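Local structure of 2-oxoglutarate-dependent dioxygenase DAO (Oryza sativa subsp. indica, 6KUN) at residues D62-N67 and L85-G90; Q147-Q152 and Q220-G225; L191-P196 and E200-D205. The protein probably catalyses the irreversible oxidation of the auxin indole-3-acetic acid to inactive 2-oxoindole-3-acetic acid, using iron(II) and 2-oxoglutarate. One frame throughout, in Å; residues are numbered along the deposited sequence.

Interaction 1: residues D62-N67 and L85-G90; sequences DAKRRN and LYEAFG
The ring of Phe89 meets Asn67 at its edge: Asn67 CB lies near the ring plane, 3.9 Å from Phe89 CE2, and the amide plane of Asn67 is turned 63° from that of the ring. Phe57, from helix 43-57, meets the same ring edge-to-face, and Tyr76 packs against it from the neighbouring strand. The carboxylate of Glu87 is the second flat group. Lys64 NZ reaches its OE2 at 2.8 Å on the syn side, 33° out of the carboxylate plane, making a salt bridge between side chains that cross at about a right angle. Bends at chi2 and chi3 bring the lysine's end round to the acid. The contact joins the last turn of helix 61-66, and the residue that follows it, to strand 86-92 of the large sheet in the jelly-roll fold of this dioxygenase family. Both charged ends are buried and have further partners: Lys64 NZ also donates to the carbonyl of Phe57, while Glu87 bonds Tyr76 OH through OE2 and Arg157 and Asn159 through OE1. A methionine in place of Lys64 would probably leave Glu87 OE2 without this cationic mate and the Phe57 carbonyl without this donor. Asn67 OD1 accepts from Asp108 N.

Interaction 2: residues Q147-Q152 and Q220-G225; sequences QDWPCQ and QAWSNG
Aromatic packing carries this contact: the six-membered ring of Trp149 turns its edge toward the face of the five-membered ring of Trp222, with the planes at 77° and the centroids 5.8 Å apart. This is a T-shaped pair of indoles, and its nearest atoms are Trp149 CH2, at the far end of the benzo ring, and Trp222 CD1, 4.2 Å apart. The CG of Trp222 stands opposite its backbone N (chi1 177°), which carries the indole out from the last turn of helix 217-222 toward Trp149. The pair belongs to a larger aromatic cluster, since Phe178 meets both indoles edge-to-face and Phe146 meets Trp149 in the same manner. Within the fold, the cluster joins the loop leading into strand 151-158 of the large sheet to the C-terminal end of that short helix, and both tryptophans are buried. Backbone hydrogen bonds fix the helix end as a Schellman motif: Gly225 N donates to Gln220 O at 2.8 Å, and Asn224 N to Ala221 O at 3.1 Å, with Asn224 at positive phi (56°) as the C-prime residue. Side-chain hydrogen bonds fasten the same turn, where Asn224 OD1 accepts from the backbone N of Arg271 and its ND2 donates to the carbonyl of Leu263.

Interaction 3: residues L191-P196 and E200-D205; sequences LEVLDP and EFVPVD
Val204 N donates to Leu191 O in the shortest backbone bond of the pairing, 2.7 Å long and nearly straight at 175°, with the donor tilted from the carbonyl plane. It belongs to a beta hairpin in which strands 191-194 and 201-203 run antiparallel, the latter outermost within this chain in the smaller sheet of the jelly roll. Val193 and Val202 make the hydrogen-bonded pair, each N donating to the other's O; Val202 N reaches Val193 O at 2.9 Å. The flanking pairs, Glu192 with Pro203 and Leu194 with Phe201, are non-hydrogen-bonded. Between the strands, CA-H...O contacts such as that of Glu192 CA with Val202 O supplement the amide bonds.

The face bearing Val193 and Val202 is aliphatic. Val193 CG2 meets Val202 CG2, and Val193 CG1 makes the nearer approach to Val204 CG2, at 3.7 Å. Val193 also packs on His232, a predicted iron ligand, and Leu191 lies beside the same histidine, which places this part of the hairpin next to the probable iron site.

The other face carries Glu192, Leu194, Phe201 and Pro203. With its chain extended beyond CG, Glu192 crosses Phe201 at about a right angle, and Glu192 OE1 comes 3.7 Å from Phe201 CB. That oxygen is held in a salt bridge by Arg233 NE, while the same arginine makes a cation-pi contact with the Phe201 ring. Trans about its CA-CB bond (chi1 -165°), the Leu194 side chain carries its branch over the aromatic ring in a CH-pi contact. Its methyl CD2 sits over the middle of the Phe201 ring, 3.4 Å from the centroid and only 15° off the ring normal.

The three contacts join different parts of one jelly roll at different distances from its ligands. Interactions 1 and 2 lie on opposite sides of the chain's centre, their own centres 28 Å apart, yet both reach the large sheet through neighbouring strands 86-92 and 151-158, and they touch where Gly90 CA packs on Gln152 NE2 at 3.9 Å. Interaction 3 belongs to the smaller sheet and touches neither. It is also nearest the active site: the Leu191 side chain is about 5 Å from bound 2-oxoglutarate, against about 11 Å for Glu87 of interaction 1. Trp149 of interaction 2 lies about 14 Å from bound indole-3-acetic acid.

Interaction 1: residues D62-N67 and L85-G90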
loop_
_atom_site.group_PDB
_atom_site.type_symbol
_atom_site.label_atom_id
_atom_site.label_comp_id
_atom_site.label_asym_id
_atom_site.label_seq_id
_atom_site.Cartn_x
_atom_site.Cartn_y
_atom_site.Cartn_z
ATOM N N ASP B 62 16.291 -21.591 7.978
ATOM C CA ASP B 62 17.747 -21.623 8.022
ATOM C C ASP B 62 18.355 -20.290 7.570
ATOM O O ASP B 62 19.334 -19.824 8.162
ATOM C CB ASP B 62 18.295 -22.786 7.193
ATOM C CG ASP B 62 18.059 -22.625 5.735
ATOM O OD1 ASP B 62 16.888 -22.565 5.315
ATOM O OD2 ASP B 62 19.059 -22.565 5.012
ATOM N N ALA B 63 17.800 -19.649 6.537
ATOM C CA ALA B 63 18.347 -18.351 6.151
ATOM C C ALA B 63 18.160 -17.325 7.283
ATOM O O ALA B 63 19.045 -16.504 7.546
ATOM C CB ALA B 63 17.692 -17.878 4.853
ATOM N N LYS B 64 17.027 -17.380 7.984
ATOM C CA LYS B 64 16.812 -16.467 9.109
ATOM C C LYS B 64 17.820 -16.703 10.227
ATOM O O LYS B 64 18.349 -15.741 10.816
ATOM C CB LYS B 64 15.363 -16.600 9.605
ATOM C CG LYS B 64 14.389 -16.347 8.463
ATOM C CD LYS B 64 13.060 -15.673 8.831
ATOM C CE LYS B 64 11.928 -16.653 8.904
ATOM N NZ LYS B 64 10.568 -16.042 8.963
ATOM N N ARG B 65 18.149 -17.964 10.510
ATOM C CA ARG B 65 19.155 -18.232 11.538
ATOM C C ARG B 65 20.547 -17.783 11.098
ATOM O O ARG B 65 21.342 -17.291 11.906
ATOM C CB ARG B 65 19.176 -19.722 11.881
ATOM C CG ARG B 65 18.849 -20.031 13.344
ATOM C CD ARG B 65 20.042 -20.597 14.106
ATOM N NE ARG B 65 20.271 -22.010 13.818
ATOM C CZ ARG B 65 19.445 -22.998 14.165
ATOM N NH1 ARG B 65 18.310 -22.731 14.805
ATOM N NH2 ARG B 65 19.750 -24.256 13.861
ATOM N N ARG B 66 20.872 -17.958 9.816
ATOM C CA ARG B 66 22.133 -17.393 9.346
ATOM C C ARG B 66 22.186 -15.869 9.474
ATOM O O ARG B 66 23.278 -15.289 9.396
ATOM C CB ARG B 66 22.362 -17.821 7.902
ATOM C CG ARG B 66 22.646 -19.340 7.777
ATOM C CD ARG B 66 23.304 -19.717 6.471
ATOM N NE ARG B 66 22.452 -19.478 5.309
ATOM C CZ ARG B 66 21.371 -20.191 5.009
ATOM N NH1 ARG B 66 20.993 -21.194 5.799
ATOM N NH2 ARG B 66 20.654 -19.898 3.924
ATOM N N ASN B 67 21.050 -15.220 9.710
ATOM C CA ASN B 67 21.016 -13.780 9.891
ATOM C C ASN B 67 21.032 -13.367 11.343
ATOM O O ASN B 67 20.917 -12.176 11.637
ATOM C CB ASN B 67 19.765 -13.230 9.187
ATOM C CG ASN B 67 19.983 -13.110 7.706
ATOM O OD1 ASN B 67 21.004 -12.561 7.264
ATOM N ND2 ASN B 67 19.019 -13.594 6.918
ATOM N N LEU B 85 4.581 -14.896 18.937
ATOM C CA LEU B 85 4.156 -14.641 17.613
ATOM C C LEU B 85 5.049 -13.567 16.928
ATOM O O LEU B 85 4.819 -13.200 15.810
ATOM C CB LEU B 85 2.705 -14.225 17.606
ATOM C CG LEU B 85 1.541 -15.104 18.080
ATOM C CD1 LEU B 85 0.229 -14.451 17.724
ATOM C CD2 LEU B 85 1.589 -16.517 17.567
ATOM N N TYR B 86 6.062 -13.093 17.635
ATOM C CA TYR B 86 6.890 -11.967 17.226
ATOM C C TYR B 86 8.247 -12.446 16.738
ATOM O O TYR B 86 8.869 -13.300 17.371
ATOM C CB TYR B 86 7.056 -10.994 18.392
ATOM C CG TYR B 86 8.011 -9.845 18.145
ATOM C CD1 TYR B 86 7.707 -8.848 17.225
ATOM C CD2 TYR B 86 9.204 -9.746 18.837
ATOM C CE1 TYR B 86 8.564 -7.799 16.998
ATOM C CE2 TYR B 86 10.075 -8.682 18.616
ATOM C CZ TYR B 86 9.741 -7.714 17.691
ATOM O OH TYR B 86 10.567 -6.648 17.442
ATOM N N GLU B 87 8.675 -11.927 15.589
ATOM C CA GLU B 87 10.029 -12.125 15.085
ATOM C C GLU B 87 10.487 -10.808 14.474
ATOM O O GLU B 87 9.675 -9.942 14.141
ATOM C CB GLU B 87 10.114 -13.285 14.086
ATOM C CG GLU B 87 9.514 -13.023 12.724
ATOM C CD GLU B 87 9.400 -14.300 11.887
ATOM O OE1 GLU B 87 8.252 -14.719 11.608
ATOM O OE2 GLU B 87 10.450 -14.897 11.507
ATOM N N ALA B 88 11.794 -10.652 14.348
ATOM C CA ALA B 88 12.287 -9.352 13.951
ATOM C C ALA B 88 13.725 -9.435 13.479
ATOM O O ALA B 88 14.422 -10.429 13.699
ATOM C CB ALA B 88 12.185 -8.350 15.108
ATOM N N PHE B 89 14.134 -8.361 12.799
ATOM C CA PHE B 89 15.518 -8.078 12.440
ATOM C C PHE B 89 15.843 -6.732 13.045
ATOM O O PHE B 89 15.110 -5.757 12.796
ATOM C CB PHE B 89 15.724 -7.987 10.911
ATOM C CG PHE B 89 15.532 -9.274 10.175
ATOM C CD1 PHE B 89 14.266 -9.717 9.825
ATOM C CD2 PHE B 89 16.642 -9.999 9.742
ATOM C CE1 PHE B 89 14.093 -10.890 9.088
ATOM C CE2 PHE B 89 16.489 -11.171 9.012
ATOM C CZ PHE B 89 15.227 -11.619 8.679
ATOM N N GLY B 90 16.899 -6.668 13.841
ATOM C CA GLY B 90 17.327 -5.435 14.469
ATOM C C GLY B 90 18.757 -5.085 14.126
ATOM O O GLY B 90 19.608 -5.973 13.962
#

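Interaction 2: residues Q147-Q152 and Q220-G225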
loop_
_atom_site.group_PDB
_atom_site.type_symbol
_atom_site.label_atom_id
_atom_site.label_comp_id
_atom_site.label_asym_id
_atom_site.label_seq_id
_atom_site.Cartn_x
_atom_site.Cartn_y
_atom_site.Cartn_z
ATOM N N GLN B 147 22.665 14.081 14.943
ATOM C CA GLN B 147 23.197 13.225 13.885
ATOM C C GLN B 147 23.936 11.994 14.420
ATOM O O GLN B 147 23.912 10.936 13.778
ATOM C CB GLN B 147 24.120 14.060 12.990
ATOM C CG GLN B 147 24.711 13.308 11.826
ATOM C CD GLN B 147 23.656 12.777 10.875
ATOM O OE1 GLN B 147 22.555 13.313 10.778
ATOM N NE2 GLN B 147 23.994 11.703 10.166
ATOM N N ASP B 148 24.586 12.084 15.581
ATOM C CA ASP B 148 25.438 10.973 15.995
ATOM C C ASP B 148 24.895 10.225 17.207
ATOM O O ASP B 148 25.573 9.349 17.766
ATOM C CB ASP B 148 26.858 11.473 16.270
ATOM C CG ASP B 148 26.989 12.125 17.619
ATOM O OD1 ASP B 148 26.092 12.883 18.021
ATOM O OD2 ASP B 148 28.015 11.864 18.284
ATOM N N TRP B 149 23.684 10.556 17.647
ATOM C CA TRP B 149 23.056 9.784 18.701
ATOM C C TRP B 149 22.869 8.337 18.224
ATOM O O TRP B 149 22.316 8.117 17.139
ATOM C CB TRP B 149 21.701 10.388 19.067
ATOM C CG TRP B 149 21.728 11.658 19.863
ATOM C CD1 TRP B 149 22.651 12.662 19.812
ATOM C CD2 TRP B 149 20.724 12.069 20.809
ATOM N NE1 TRP B 149 22.295 13.671 20.698
ATOM C CE2 TRP B 149 21.132 13.311 21.339
ATOM C CE3 TRP B 149 19.563 11.469 21.313
ATOM C CZ2 TRP B 149 20.391 13.985 22.291
ATOM C CZ3 TRP B 149 18.841 12.148 22.282
ATOM C CH2 TRP B 149 19.249 13.384 22.745
ATOM N N PRO B 150 23.237 7.343 19.029
ATOM C CA PRO B 150 22.921 5.956 18.677
ATOM C C PRO B 150 21.447 5.730 18.376
ATOM O O PRO B 150 20.552 6.314 19.006
ATOM C CB PRO B 150 23.382 5.174 19.909
ATOM C CG PRO B 150 24.583 5.959 20.377
ATOM C CD PRO B 150 24.098 7.409 20.227
ATOM N N CYS B 151 21.205 4.837 17.406
ATOM C CA CYS B 151 19.862 4.491 16.943
ATOM C C CYS B 151 19.747 2.987 16.807
ATOM O O CYS B 151 20.733 2.287 16.552
ATOM C CB CYS B 151 19.521 5.122 15.580
ATOM S SG CYS B 151 19.278 6.926 15.583
ATOM N N GLN B 152 18.527 2.486 16.981
ATOM C CA GLN B 152 18.193 1.103 16.635
ATOM C C GLN B 152 17.138 1.076 15.523
ATOM O O GLN B 152 16.131 1.789 15.585
ATOM C CB GLN B 152 17.714 0.332 17.873
ATOM C CG GLN B 152 17.105 -1.060 17.541
ATOM C CD GLN B 152 17.872 -2.244 18.107
ATOM O OE1 GLN B 152 18.892 -2.080 18.783
ATOM N NE2 GLN B 152 17.388 -3.448 17.831
ATOM N N GLN B 220 11.047 12.577 27.603
ATOM C CA GLN B 220 10.443 13.217 28.773
ATOM C C GLN B 220 11.517 13.774 29.694
ATOM O O GLN B 220 11.370 14.862 30.235
ATOM C CB GLN B 220 9.557 12.196 29.497
ATOM C CG GLN B 220 9.327 12.372 31.012
ATOM C CD GLN B 220 8.335 13.472 31.363
ATOM O OE1 GLN B 220 7.653 14.050 30.490
ATOM N NE2 GLN B 220 8.276 13.789 32.642
ATOM N N ALA B 221 12.623 13.059 29.862
ATOM C CA ALA B 221 13.662 13.504 30.784
ATOM C C ALA B 221 14.512 14.617 30.171
ATOM O O ALA B 221 14.757 15.648 30.804
ATOM C CB ALA B 221 14.531 12.322 31.240
ATOM N N TRP B 222 14.949 14.454 28.936
ATOM C CA TRP B 222 15.709 15.494 28.254
ATOM C C TRP B 222 14.921 16.788 28.125
ATOM O O TRP B 222 15.506 17.879 28.114
ATOM C CB TRP B 222 16.105 14.971 26.878
ATOM C CG TRP B 222 16.827 15.919 26.004
ATOM C CD1 TRP B 222 18.193 16.013 25.841
ATOM C CD2 TRP B 222 16.248 16.858 25.126
ATOM N NE1 TRP B 222 18.475 16.998 24.930
ATOM C CE2 TRP B 222 17.297 17.522 24.464
ATOM C CE3 TRP B 222 14.927 17.212 24.819
ATOM C CZ2 TRP B 222 17.069 18.513 23.530
ATOM C CZ3 TRP B 222 14.707 18.183 23.887
ATOM C CH2 TRP B 222 15.770 18.836 23.259
ATOM N N SER B 223 13.605 16.704 28.008
ATOM C CA SER B 223 12.801 17.907 27.812
ATOM C C SER B 223 12.383 18.546 29.135
ATOM O O SER B 223 11.580 19.473 29.140
ATOM C CB SER B 223 11.581 17.578 26.979
ATOM O OG SER B 223 10.642 16.845 27.741
ATOM N N ASN B 224 12.902 18.031 30.236
ATOM C CA ASN B 224 12.543 18.449 31.578
ATOM C C ASN B 224 11.060 18.329 31.846
ATOM O O ASN B 224 10.469 19.209 32.456
ATOM C CB ASN B 224 12.991 19.872 31.878
ATOM C CG ASN B 224 13.013 20.133 33.358
ATOM O OD1 ASN B 224 13.492 19.311 34.120
ATOM N ND2 ASN B 224 12.396 21.228 33.770
ATOM N N GLY B 225 10.453 17.262 31.364
ATOM C CA GLY B 225 9.041 17.045 31.587
ATOM C C GLY B 225 8.114 17.638 30.551
ATOM O O GLY B 225 6.906 17.432 30.650
#

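Interaction 3: residues L191-P196 and E200-D205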
loop_
_atom_site.group_PDB
_atom_site.type_symbol
_atom_site.label_atom_id
_atom_site.label_comp_id
_atom_site.label_asym_id
_atom_site.label_seq_id
_atom_site.Cartn_x
_atom_site.Cartn_y
_atom_site.Cartn_z
ATOM N N LEU B 191 -2.023 -0.497 16.382
ATOM C CA LEU B 191 -1.323 0.392 17.303
ATOM C C LEU B 191 -2.336 1.275 18.008
ATOM O O LEU B 191 -3.236 1.844 17.382
ATOM C CB LEU B 191 -0.289 1.258 16.582
ATOM C CG LEU B 191 0.500 2.220 17.480
ATOM C CD1 LEU B 191 1.379 1.574 18.534
ATOM C CD2 LEU B 191 1.349 3.144 16.616
ATOM N N GLU B 192 -2.179 1.393 19.321
ATOM C CA GLU B 192 -3.052 2.228 20.130
ATOM C C GLU B 192 -2.161 2.999 21.096
ATOM O O GLU B 192 -1.144 2.473 21.577
ATOM C CB GLU B 192 -4.067 1.368 20.886
ATOM C CG GLU B 192 -5.065 0.590 19.994
ATOM C CD GLU B 192 -6.068 -0.190 20.829
ATOM O OE1 GLU B 192 -5.851 -0.306 22.055
ATOM O OE2 GLU B 192 -7.071 -0.685 20.264
ATOM N N VAL B 193 -2.514 4.237 21.335
ATOM C CA VAL B 193 -1.794 5.079 22.290
ATOM C C VAL B 193 -2.759 5.568 23.363
ATOM O O VAL B 193 -3.941 5.816 23.111
ATOM C CB VAL B 193 -1.125 6.283 21.595
ATOM C CG1 VAL B 193 -0.129 5.791 20.530
ATOM C CG2 VAL B 193 -2.190 7.156 20.988
ATOM N N LEU B 194 -2.228 5.706 24.567
ATOM C CA LEU B 194 -2.968 6.240 25.697
ATOM C C LEU B 194 -2.988 7.752 25.599
ATOM O O LEU B 194 -2.035 8.422 26.005
ATOM C CB LEU B 194 -2.313 5.801 27.000
ATOM C CG LEU B 194 -3.175 5.973 28.240
ATOM C CD1 LEU B 194 -3.718 7.362 28.396
ATOM C CD2 LEU B 194 -4.326 4.986 28.148
ATOM N N ASP B 195 -4.093 8.282 25.053
ATOM C CA ASP B 195 -4.261 9.703 24.833
ATOM C C ASP B 195 -4.447 10.376 26.191
ATOM O O ASP B 195 -5.411 10.064 26.909
ATOM C CB ASP B 195 -5.456 9.894 23.888
ATOM C CG ASP B 195 -5.609 11.339 23.425
ATOM O OD1 ASP B 195 -5.448 12.236 24.275
ATOM O OD2 ASP B 195 -5.863 11.560 22.219
ATOM N N PRO B 196 -3.527 11.250 26.612
ATOM C CA PRO B 196 -3.713 11.918 27.911
ATOM C C PRO B 196 -5.090 12.515 28.099
ATOM O O PRO B 196 -5.687 12.321 29.159
ATOM C CB PRO B 196 -2.591 12.972 27.898
ATOM C CG PRO B 196 -1.488 12.255 27.152
ATOM C CD PRO B 196 -2.252 11.658 25.987
ATOM N N GLU B 200 -8.228 6.630 27.816
ATOM C CA GLU B 200 -8.541 5.367 27.219
ATOM C C GLU B 200 -7.541 5.289 26.067
ATOM O O GLU B 200 -6.977 6.299 25.615
ATOM C CB GLU B 200 -9.970 4.876 26.838
ATOM C CG GLU B 200 -11.086 4.919 27.974
ATOM C CD GLU B 200 -12.536 4.563 27.497
ATOM O OE1 GLU B 200 -13.254 3.825 28.209
ATOM O OE2 GLU B 200 -12.961 5.029 26.414
ATOM N N PHE B 201 -7.261 4.091 25.606
ATOM C CA PHE B 201 -6.413 3.913 24.432
ATOM C C PHE B 201 -7.206 4.232 23.176
ATOM O O PHE B 201 -8.393 3.929 23.086
ATOM C CB PHE B 201 -5.852 2.490 24.415
ATOM C CG PHE B 201 -4.804 2.264 25.470
ATOM C CD1 PHE B 201 -5.184 1.882 26.739
ATOM C CD2 PHE B 201 -3.458 2.495 25.219
ATOM C CE1 PHE B 201 -4.253 1.717 27.745
ATOM C CE2 PHE B 201 -2.506 2.328 26.231
ATOM C CZ PHE B 201 -2.915 1.945 27.497
ATOM N N VAL B 202 -6.563 4.929 22.244
ATOM C CA VAL B 202 -7.177 5.293 20.972
ATOM C C VAL B 202 -6.332 4.722 19.842
ATOM O O VAL B 202 -5.090 4.755 19.911
ATOM C CB VAL B 202 -7.311 6.813 20.822
ATOM C CG1 VAL B 202 -8.159 7.364 21.953
ATOM C CG2 VAL B 202 -5.940 7.447 20.794
ATOM N N PRO B 203 -6.947 4.192 18.788
ATOM C CA PRO B 203 -6.148 3.569 17.735
ATOM C C PRO B 203 -5.397 4.614 16.932
ATOM O O PRO B 203 -5.832 5.751 16.758
ATOM C CB PRO B 203 -7.184 2.829 16.883
ATOM C CG PRO B 203 -8.372 2.658 17.805
ATOM C CD PRO B 203 -8.380 3.886 18.657
ATOM N N VAL B 204 -4.209 4.217 16.482
ATOM C CA VAL B 204 -3.497 5.017 15.497
ATOM C C VAL B 204 -3.662 4.223 14.205
ATOM O O VAL B 204 -2.839 3.341 13.887
ATOM C CB VAL B 204 -2.025 5.242 15.904
ATOM C CG1 VAL B 204 -1.384 6.209 14.939
ATOM C CG2 VAL B 204 -1.984 5.780 17.326
ATOM N N ASP B 205 -4.765 4.453 13.519
ATOM C CA ASP B 205 -5.059 3.712 12.307
ATOM C C ASP B 205 -4.016 4.042 11.248
ATOM O O ASP B 205 -3.635 5.207 11.092
ATOM C CB ASP B 205 -6.464 4.047 11.812
ATOM C CG ASP B 205 -7.541 3.458 12.701
ATOM O OD1 ASP B 205 -7.412 2.267 13.055
ATOM O OD2 ASP B 205 -8.494 4.178 13.064
#